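Local coordinates for tartronic semialdehyde reductase (Salmonella typhimurium, PDB 1YB4), which probably catalyses the NAD(P)H-dependent reduction of 2-hydroxy-3-oxopropanoate (tartronate semialdehyde) to (R)-glycerate, as a member of the 3-hydroxyisobutyrate dehydrogenase-related family, at residues 66-69 and 70-73; 124-127 and 128-132; 262-265 and 266-269; 213-216 and 217-220. All blocks are in the same frame, centred on the assembly; numbering follows the deposited sequence.

Interaction 1 of 4, residues 66-69 and 70-73; sequences VPDT and PQVE
An N-cap opens helix 69-77 of the Rossmann-type nucleotide-binding domain, where Asp68 reaches over the first turn to Gln71. Its OD1 accepts from Gln71 N at 3.0 Å, with an N-H...O angle of 158°, and the donor arrives nearly in line with the C-O bond. The torsion that allows this sets CG of Asp68 between its own backbone N and carbonyl carbon (chi1 55°), folding the carboxylate back over the helix start. Its second oxygen, OD2, takes a bond from the side-chain amide, Gln71 NE2, at 2.9 Å. That donor stands well above the carboxylate plane, and the carboxylate and amide planes are 70° apart, so one acid group holds both the backbone and the side chain of Gln71 through two separate oxygens. The partial positive charge of the helix start would probably favour an ionised Asp68. The backbone hydrogen bonds of the helix begin at once, with Val72 N bonded to Asp68 O at 3.3 Å and Glu73 N to Thr69 O at 3.1 Å. The Thr69 side chain points away from the capping contact toward helix 100-111, and its OG1 accepts from Ser99 N, tying the helix start to the loop before that helix. The other end of the Gln71 amide lies against the loop that leaves strand 61-64: OE1 rests 3.4 Å from Pro67 CD.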
loop_
_atom_site.group_PDB
_atom_site.type_symbol
_atom_site.label_atom_id
_atom_site.label_comp_id
_atom_site.label_asym_id
_atom_site.label_seq_id
_atom_site.Cartn_x
_atom_site.Cartn_y
_atom_site.Cartn_z
ATOM N N VAL A 66 -26.463 5.575 -19.624
ATOM C CA VAL A 66 -25.386 6.418 -20.124
ATOM C C VAL A 66 -24.089 6.044 -19.359
ATOM O O VAL A 66 -24.151 5.470 -18.272
ATOM C CB VAL A 66 -25.771 7.898 -19.902
ATOM C CG1 VAL A 66 -25.436 8.306 -18.506
ATOM C CG2 VAL A 66 -25.100 8.790 -20.920
ATOM N N PRO A 67 -22.903 6.354 -19.926
ATOM C CA PRO A 67 -21.572 6.069 -19.355
ATOM C C PRO A 67 -21.109 6.574 -17.970
ATOM O O PRO A 67 -20.790 5.776 -17.096
ATOM C CB PRO A 67 -20.623 6.539 -20.460
ATOM C CG PRO A 67 -21.397 6.233 -21.701
ATOM C CD PRO A 67 -22.766 6.765 -21.337
ATOM N N ASP A 68 -21.044 7.885 -17.773
ATOM C CA ASP A 68 -20.560 8.440 -16.504
ATOM C C ASP A 68 -21.553 9.350 -15.774
ATOM O O ASP A 68 -22.617 9.679 -16.293
ATOM C CB ASP A 68 -19.271 9.217 -16.766
ATOM C CG ASP A 68 -19.453 10.290 -17.829
ATOM O OD1 ASP A 68 -20.195 11.263 -17.566
ATOM O OD2 ASP A 68 -18.873 10.150 -18.929
ATOM N N THR A 69 -21.182 9.765 -14.566
ATOM C CA THR A 69 -22.024 10.625 -13.744
ATOM C C THR A 69 -22.466 11.919 -14.442
ATOM O O THR A 69 -23.637 12.273 -14.418
ATOM C CB THR A 69 -21.302 11.000 -12.442
ATOM O OG1 THR A 69 -20.882 9.809 -11.774
ATOM C CG2 THR A 69 -22.223 11.803 -11.519
ATOM N N PRO A 70 -21.529 12.649 -15.059
ATOM C CA PRO A 70 -21.908 13.895 -15.734
ATOM C C PRO A 70 -22.919 13.752 -16.872
ATOM O O PRO A 70 -23.786 14.617 -17.034
ATOM C CB PRO A 70 -20.567 14.454 -16.192
ATOM C CG PRO A 70 -19.670 14.039 -15.071
ATOM C CD PRO A 70 -20.069 12.583 -14.890
ATOM N N GLN A 71 -22.803 12.677 -17.657
ATOM C CA GLN A 71 -23.735 12.421 -18.760
ATOM C C GLN A 71 -25.124 12.056 -18.240
ATOM O O GLN A 71 -26.124 12.218 -18.949
ATOM C CB GLN A 71 -23.250 11.288 -19.639
ATOM C CG GLN A 71 -22.139 11.650 -20.579
ATOM C CD GLN A 71 -21.778 10.480 -21.459
ATOM O OE1 GLN A 71 -22.592 10.018 -22.266
ATOM N NE2 GLN A 71 -20.561 9.972 -21.296
ATOM N N VAL A 72 -25.187 11.539 -17.016
ATOM C CA VAL A 72 -26.474 11.211 -16.421
ATOM C C VAL A 72 -27.083 12.523 -15.925
ATOM O O VAL A 72 -28.305 12.676 -15.887
ATOM C CB VAL A 72 -26.339 10.235 -15.227
ATOM C CG1 VAL A 72 -27.522 10.391 -14.272
ATOM C CG2 VAL A 72 -26.307 8.821 -15.728
ATOM N N GLU A 73 -26.232 13.478 -15.559
ATOM C CA GLU A 73 -26.722 14.757 -15.060
ATOM C C GLU A 73 -27.293 15.607 -16.191
ATOM O O GLU A 73 -28.290 16.307 -16.010
ATOM C CB GLU A 73 -25.605 15.530 -14.364
ATOM C CG GLU A 73 -26.105 16.762 -13.633
ATOM C CD GLU A 73 -24.984 17.610 -13.060
ATOM O OE1 GLU A 73 -24.121 17.057 -12.335
ATOM O OE2 GLU A 73 -24.977 18.833 -13.335
#

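Interaction 2 of 4, residues 124-127 and 128-132; sequences GGEI and GAREG
Glu126 and Arg130 face each other one turn apart on helix 125-131, and the carboxylate OE1 of Glu126 meets the guanidinium NH2 of Arg130 at 2.6 Å in a salt bridge. As a hydrogen bond it is weak, since the N-H...O angle is 121°; the planes of the two groups are turned 85° against each other. Extended chains bring the charges together, and CG of Glu126 lies over one face of the guanidinium, 3.4 Å from Arg130 NH2. The backbone acceptors are used more regularly. Gly125 O receives Ala129 N at 3.0 Å, Glu126 O receives Arg130 N at 3.1 Å, and Ile127 O receives Glu131 N at 3.2 Å. At the start of the helix the N-H of Gly128 is divided between two weak bonds, to Gly124 O and Gly125 O. These carbonyls lie close over Gly128, and Gly124 and Gly125 adopt positive phi. The buried Ala129 touches Pro17 and Met18 of helix 15-24, which Arg130 also meets through Pro17. The chemistry thus separates into backbone hydrogen bonds that fix the turn and an ion pair at an exposed arginine, where the bent N-H...O angle suggests that the attraction is mainly electrostatic.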
loop_
_atom_site.group_PDB
_atom_site.type_symbol
_atom_site.label_atom_id
_atom_site.label_comp_id
_atom_site.label_asym_id
_atom_site.label_seq_id
_atom_site.Cartn_x
_atom_site.Cartn_y
_atom_site.Cartn_z
ATOM N N GLY A 124 -23.003 -7.458 -14.793
ATOM C CA GLY A 124 -23.182 -8.679 -15.555
ATOM C C GLY A 124 -22.591 -8.529 -16.944
ATOM O O GLY A 124 -22.342 -9.510 -17.648
ATOM N N GLY A 125 -22.379 -7.282 -17.348
ATOM C CA GLY A 125 -21.807 -7.004 -18.653
ATOM C C GLY A 125 -22.701 -7.310 -19.841
ATOM O O GLY A 125 -23.852 -7.737 -19.703
ATOM N N GLU A 126 -22.150 -7.074 -21.022
ATOM C CA GLU A 126 -22.847 -7.306 -22.272
ATOM C C GLU A 126 -23.682 -8.592 -22.252
ATOM O O GLU A 126 -24.906 -8.539 -22.365
ATOM C CB GLU A 126 -21.822 -7.362 -23.393
ATOM C CG GLU A 126 -22.389 -7.333 -24.779
ATOM C CD GLU A 126 -21.426 -6.671 -25.748
ATOM O OE1 GLU A 126 -21.639 -6.788 -26.974
ATOM O OE2 GLU A 126 -20.459 -6.021 -25.280
ATOM N N ILE A 127 -23.022 -9.739 -22.099
ATOM C CA ILE A 127 -23.706 -11.032 -22.076
ATOM C C ILE A 127 -24.843 -11.083 -21.069
ATOM O O ILE A 127 -25.832 -11.791 -21.276
ATOM C CB ILE A 127 -22.733 -12.182 -21.743
ATOM C CG1 ILE A 127 -21.673 -12.296 -22.842
ATOM C CG2 ILE A 127 -23.502 -13.497 -21.601
ATOM C CD1 ILE A 127 -20.632 -13.384 -22.596
ATOM N N GLY A 128 -24.690 -10.345 -19.972
ATOM C CA GLY A 128 -25.715 -10.319 -18.949
ATOM C C GLY A 128 -26.940 -9.567 -19.426
ATOM O O GLY A 128 -28.062 -9.996 -19.180
ATOM N N ALA A 129 -26.724 -8.449 -20.115
ATOM C CA ALA A 129 -27.817 -7.611 -20.622
ATOM C C ALA A 129 -28.659 -8.288 -21.712
ATOM O O ALA A 129 -29.885 -8.128 -21.751
ATOM C CB ALA A 129 -27.262 -6.285 -21.143
ATOM N N ARG A 130 -28.003 -9.038 -22.593
ATOM C CA ARG A 130 -28.699 -9.732 -23.674
ATOM C C ARG A 130 -29.537 -10.876 -23.132
ATOM O O ARG A 130 -30.689 -11.062 -23.512
ATOM C CB ARG A 130 -27.705 -10.333 -24.664
ATOM C CG ARG A 130 -26.731 -9.381 -25.290
ATOM C CD ARG A 130 -25.684 -10.203 -26.007
ATOM N NE ARG A 130 -24.657 -9.395 -26.653
ATOM C CZ ARG A 130 -23.515 -9.897 -27.111
ATOM N NH1 ARG A 130 -23.266 -11.196 -26.983
ATOM N NH2 ARG A 130 -22.626 -9.108 -27.700
ATOM N N GLU A 131 -28.927 -11.642 -22.244
ATOM C CA GLU A 131 -29.538 -12.814 -21.653
ATOM C C GLU A 131 -30.613 -12.534 -20.607
ATOM O O GLU A 131 -31.326 -13.451 -20.193
ATOM C CB GLU A 131 -28.424 -13.657 -21.047
ATOM C CG GLU A 131 -28.451 -15.109 -21.428
ATOM C CD GLU A 131 -27.065 -15.717 -21.453
ATOM O OE1 GLU A 131 -26.366 -15.549 -22.480
ATOM O OE2 GLU A 131 -26.677 -16.350 -20.448
ATOM N N GLY A 132 -30.727 -11.276 -20.182
ATOM C CA GLY A 132 -31.707 -10.912 -19.165
ATOM C C GLY A 132 -31.366 -11.461 -17.782
ATOM O O GLY A 132 -32.241 -11.639 -16.924
#

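Interaction 3 of 4, residues 262-265 and 266-269; sequences CQEL and FNTC
Within the all-helical C-terminal domain, Phe266, Leu265 and Asn267 bury the most surface along one stretch of helix 257-271, and each meets the turn before or after it in its own way. Phe266 projects toward helix 235-251, with CG beside its own backbone N (chi1 -83°), which carries the ring back over the preceding turn. Gln263 OE1 comes to the ring edge, near its plane, at 3.9 Å from Phe266 CD2; the amide and ring planes are 64° apart. Gln263 NE2 is held by Gln239 O, so a neighbouring helix positions the amide that borders the ring. A main-chain bond anchors the residue: Phe266 N gives its hydrogen to Cys262 O at 3.0 Å. Leu265 contributes chiefly through its carbonyl, which accepts from Cys269 N at 3.0 Å, while its side chain runs to Glu184 and to Met289 of helix 283-290. Asn267 lies alongside Glu264, both pointing the same way. Its ND2 donates to Glu264 OE1 at 3.3 Å, with the acceptor in the amide plane but the donor well above the carboxylate plane. Both of these atoms, in buried residues, are satisfied: Glu264 OE1 also accepts from Leu256 N of the second subunit, so the pair forms part of a subunit interface. A water closes the ring of bonds, donating to Glu264 OE2 at 2.6 Å and accepting from Asn267 ND2 at 3.0 Å.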
loop_
_atom_site.group_PDB
_atom_site.type_symbol
_atom_site.label_atom_id
_atom_site.label_comp_id
_atom_site.label_asym_id
_atom_site.label_seq_id
_atom_site.Cartn_x
_atom_site.Cartn_y
_atom_site.Cartn_z
ATOM N N CYS A 262 -5.028 -1.653 -5.660
ATOM C CA CYS A 262 -5.588 -2.400 -6.790
ATOM C C CYS A 262 -5.690 -1.546 -8.041
ATOM O O CYS A 262 -5.428 -2.022 -9.147
ATOM C CB CYS A 262 -6.966 -2.971 -6.448
ATOM S SG CYS A 262 -6.857 -4.543 -5.570
ATOM N N GLN A 263 -6.053 -0.278 -7.866
ATOM C CA GLN A 263 -6.184 0.625 -9.006
ATOM C C GLN A 263 -4.806 0.815 -9.634
ATOM O O GLN A 263 -4.670 0.857 -10.858
ATOM C CB GLN A 263 -6.744 1.978 -8.554
ATOM C CG GLN A 263 -6.979 2.998 -9.675
ATOM C CD GLN A 263 -8.065 2.558 -10.651
ATOM O OE1 GLN A 263 -7.984 1.484 -11.254
ATOM N NE2 GLN A 263 -9.086 3.391 -10.810
ATOM N N GLU A 264 -3.778 0.912 -8.799
ATOM C CA GLU A 264 -2.419 1.089 -9.303
ATOM C C GLU A 264 -1.923 -0.167 -10.018
ATOM O O GLU A 264 -1.205 -0.075 -11.016
ATOM C CB GLU A 264 -1.468 1.453 -8.157
ATOM C CG GLU A 264 -1.794 2.770 -7.500
ATOM C CD GLU A 264 -1.979 3.893 -8.512
ATOM O OE1 GLU A 264 -1.023 4.189 -9.259
ATOM O OE2 GLU A 264 -3.082 4.478 -8.560
ATOM N N LEU A 265 -2.290 -1.334 -9.493
ATOM C CA LEU A 265 -1.893 -2.594 -10.116
ATOM C C LEU A 265 -2.559 -2.695 -11.507
ATOM O O LEU A 265 -1.966 -3.211 -12.460
ATOM C CB LEU A 265 -2.290 -3.777 -9.225
ATOM C CG LEU A 265 -1.574 -3.936 -7.870
ATOM C CD1 LEU A 265 -2.201 -5.079 -7.098
ATOM C CD2 LEU A 265 -0.095 -4.205 -8.075
ATOM N N PHE A 266 -3.788 -2.192 -11.618
ATOM C CA PHE A 266 -4.482 -2.191 -12.908
ATOM C C PHE A 266 -3.728 -1.274 -13.859
ATOM O O PHE A 266 -3.761 -1.467 -15.071
ATOM C CB PHE A 266 -5.933 -1.692 -12.782
ATOM C CG PHE A 266 -6.912 -2.758 -12.341
ATOM C CD1 PHE A 266 -6.719 -4.088 -12.691
ATOM C CD2 PHE A 266 -8.041 -2.418 -11.594
ATOM C CE1 PHE A 266 -7.623 -5.057 -12.307
ATOM C CE2 PHE A 266 -8.961 -3.386 -11.198
ATOM C CZ PHE A 266 -8.752 -4.707 -11.555
ATOM N N ASN A 267 -3.056 -0.269 -13.302
ATOM C CA ASN A 267 -2.285 0.663 -14.108
ATOM C C ASN A 267 -1.104 -0.091 -14.691
ATOM O O ASN A 267 -0.671 0.191 -15.808
ATOM C CB ASN A 267 -1.784 1.850 -13.277
ATOM C CG ASN A 267 -2.853 2.901 -13.042
ATOM O OD1 ASN A 267 -3.848 2.950 -13.755
ATOM N ND2 ASN A 267 -2.640 3.761 -12.049
ATOM N N THR A 268 -0.580 -1.047 -13.930
ATOM C CA THR A 268 0.535 -1.853 -14.408
ATOM C C THR A 268 0.027 -2.771 -15.524
ATOM O O THR A 268 0.720 -2.984 -16.510
ATOM C CB THR A 268 1.178 -2.659 -13.234
ATOM O OG1 THR A 268 1.890 -1.750 -12.383
ATOM C CG2 THR A 268 2.165 -3.714 -13.741
ATOM N N CYS A 269 -1.195 -3.280 -15.396
ATOM C CA CYS A 269 -1.744 -4.129 -16.450
ATOM C C CYS A 269 -1.893 -3.301 -17.745
ATOM O O CYS A 269 -1.366 -3.680 -18.806
ATOM C CB CYS A 269 -3.106 -4.706 -16.043
ATOM S SG CYS A 269 -3.088 -5.846 -14.607
HETATM O O HOH W 1 -4.343 5.652 -10.479
#

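Interaction 4 of 4, residues 213-216 and 217-220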
loop_
_atom_site.group_PDB
_atom_site.type_symbol
_atom_site.label_atom_id
_atom_site.label_comp_id
_atom_site.label_asym_id
_atom_site.label_seq_id
_atom_site.Cartn_x
_atom_site.Cartn_y
_atom_site.Cartn_z
ATOM N N SER A 213 -12.441 -20.028 0.428
ATOM C CA SER A 213 -13.460 -20.241 -0.602
ATOM C C SER A 213 -14.155 -18.957 -1.044
ATOM O O SER A 213 -14.648 -18.186 -0.217
ATOM C CB SER A 213 -14.516 -21.232 -0.102
ATOM O OG SER A 213 -15.555 -21.407 -1.047
ATOM N N SER A 214 -14.194 -18.740 -2.354
ATOM C CA SER A 214 -14.842 -17.565 -2.911
ATOM C C SER A 214 -15.368 -17.842 -4.313
ATOM O O SER A 214 -14.952 -18.799 -4.975
ATOM C CB SER A 214 -13.861 -16.386 -2.989
ATOM O OG SER A 214 -13.137 -16.394 -4.215
ATOM N N ARG A 215 -16.272 -16.979 -4.768
ATOM C CA ARG A 215 -16.841 -17.094 -6.100
ATOM C C ARG A 215 -15.768 -16.685 -7.106
ATOM O O ARG A 215 -15.833 -17.055 -8.284
ATOM C CB ARG A 215 -18.058 -16.182 -6.211
ATOM C CG ARG A 215 -18.757 -16.219 -7.540
ATOM C CD ARG A 215 -19.173 -17.621 -7.936
ATOM N NE ARG A 215 -19.945 -17.582 -9.173
ATOM C CZ ARG A 215 -20.099 -18.611 -10.001
ATOM N NH1 ARG A 215 -19.527 -19.785 -9.732
ATOM N NH2 ARG A 215 -20.830 -18.464 -11.100
ATOM N N ILE A 216 -14.779 -15.931 -6.612
ATOM C CA ILE A 216 -13.648 -15.437 -7.404
ATOM C C ILE A 216 -12.553 -16.490 -7.586
ATOM O O ILE A 216 -12.027 -16.652 -8.688
ATOM C CB ILE A 216 -13.004 -14.186 -6.740
ATOM C CG1 ILE A 216 -13.981 -13.014 -6.796
ATOM C CG2 ILE A 216 -11.676 -13.830 -7.434
ATOM C CD1 ILE A 216 -14.337 -12.612 -8.186
ATOM N N LEU A 217 -12.178 -17.172 -6.503
ATOM C CA LEU A 217 -11.166 -18.221 -6.594
ATOM C C LEU A 217 -11.681 -19.340 -7.497
ATOM O O LEU A 217 -10.929 -19.961 -8.237
ATOM C CB LEU A 217 -10.870 -18.793 -5.211
ATOM C CG LEU A 217 -9.989 -20.044 -5.158
ATOM C CD1 LEU A 217 -8.589 -19.709 -5.674
ATOM C CD2 LEU A 217 -9.938 -20.577 -3.730
ATOM N N GLU A 218 -12.979 -19.591 -7.431
ATOM C CA GLU A 218 -13.574 -20.635 -8.244
ATOM C C GLU A 218 -13.516 -20.318 -9.733
ATOM O O GLU A 218 -12.937 -21.078 -10.516
ATOM C CB GLU A 218 -15.024 -20.852 -7.841
ATOM C CG GLU A 218 -15.633 -22.076 -8.469
ATOM C CD GLU A 218 -17.120 -22.122 -8.269
ATOM O OE1 GLU A 218 -17.588 -21.609 -7.221
ATOM O OE2 GLU A 218 -17.812 -22.677 -9.153
ATOM N N VAL A 219 -14.123 -19.198 -10.121
ATOM C CA VAL A 219 -14.139 -18.795 -11.514
ATOM C C VAL A 219 -12.830 -18.165 -11.967
ATOM O O VAL A 219 -12.105 -18.752 -12.772
ATOM C CB VAL A 219 -15.289 -17.811 -11.801
ATOM C CG1 VAL A 219 -15.280 -17.426 -13.289
ATOM C CG2 VAL A 219 -16.643 -18.453 -11.425
ATOM N N HIS A 220 -12.527 -16.976 -11.450
ATOM C CA HIS A 220 -11.305 -16.260 -11.805
ATOM C C HIS A 220 -10.039 -17.042 -11.518
ATOM O O HIS A 220 -9.050 -16.935 -12.254
ATOM C CB HIS A 220 -11.268 -14.922 -11.077
ATOM C CG HIS A 220 -12.456 -14.067 -11.362
ATOM N ND1 HIS A 220 -13.704 -14.337 -10.841
ATOM C CD2 HIS A 220 -12.613 -13.005 -12.188
ATOM C CE1 HIS A 220 -14.578 -13.477 -11.339
ATOM N NE2 HIS A 220 -13.942 -12.660 -12.159
#
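Capping comes first at the start of helix 215-225, where Ser214 OG accepts from Leu217 N at 2.6 Å with an almost straight N-H...O angle of 170°. Ser214 is the N-cap; its chi1 of 88°, with OG between the backbone N and the carbonyl carbon, places the hydroxyl oxygen to accept that N-H. Main-chain bonds continue the turn: Glu218 N donates to Ser214 O at 3.2 Å, and Val219 N to Arg215 O in a weak, longer bond. The charged pair is looser. Arg215 NH1 and Glu218 OE2 are 3.4 Å apart in a salt bridge, the carboxylate lying at the guanidinium edge with the two planes turned 66° against each other. A bend at chi2 of Arg215 brings the guanidinium back over the helix, where Val219 CG2 sits over one face, toward its rim, 3.6 Å from Arg215 NH1. Van der Waals contact joins Ile216 to His220: the CD1 end of the Ile216 branch approaches the ring obliquely, 3.2 Å from His220 ND1. Separately, the carbonyl oxygen of Ile216 lies at the edge of that ring, in its plane. Outside these residues, Arg215 makes a cation-pi contact with Phe211 of the third subunit, against which His220 also sets its ring at about a right angle. The helix leans on helix 167-195, with Ile216 and His220 on Ile183 and Leu217 on Val186, and Arg204 of helix 200-207 hydrogen-bonds Glu218 O.

How the interactions relate
All four contacts are local, spanning one or two turns at or within a helix, and none touches another. Interactions 1 and 2 belong to the nucleotide-binding domain, interactions 3 and 4 to the helical C-terminal domain. Interactions 1 and 4 both sit at helix starts and share the capping principle, a carboxylate in one and a hydroxyl in the other; their centres are 32 Å apart, on opposite sides of the chain's centre. Interaction 1 is a surface contact, interactions 2 and 4 are partly buried and carry ion pairs, and interaction 3 is wholly buried, its polar groups served by water and other subunits. Neighbouring subunits reach interactions 3 and 4 alone.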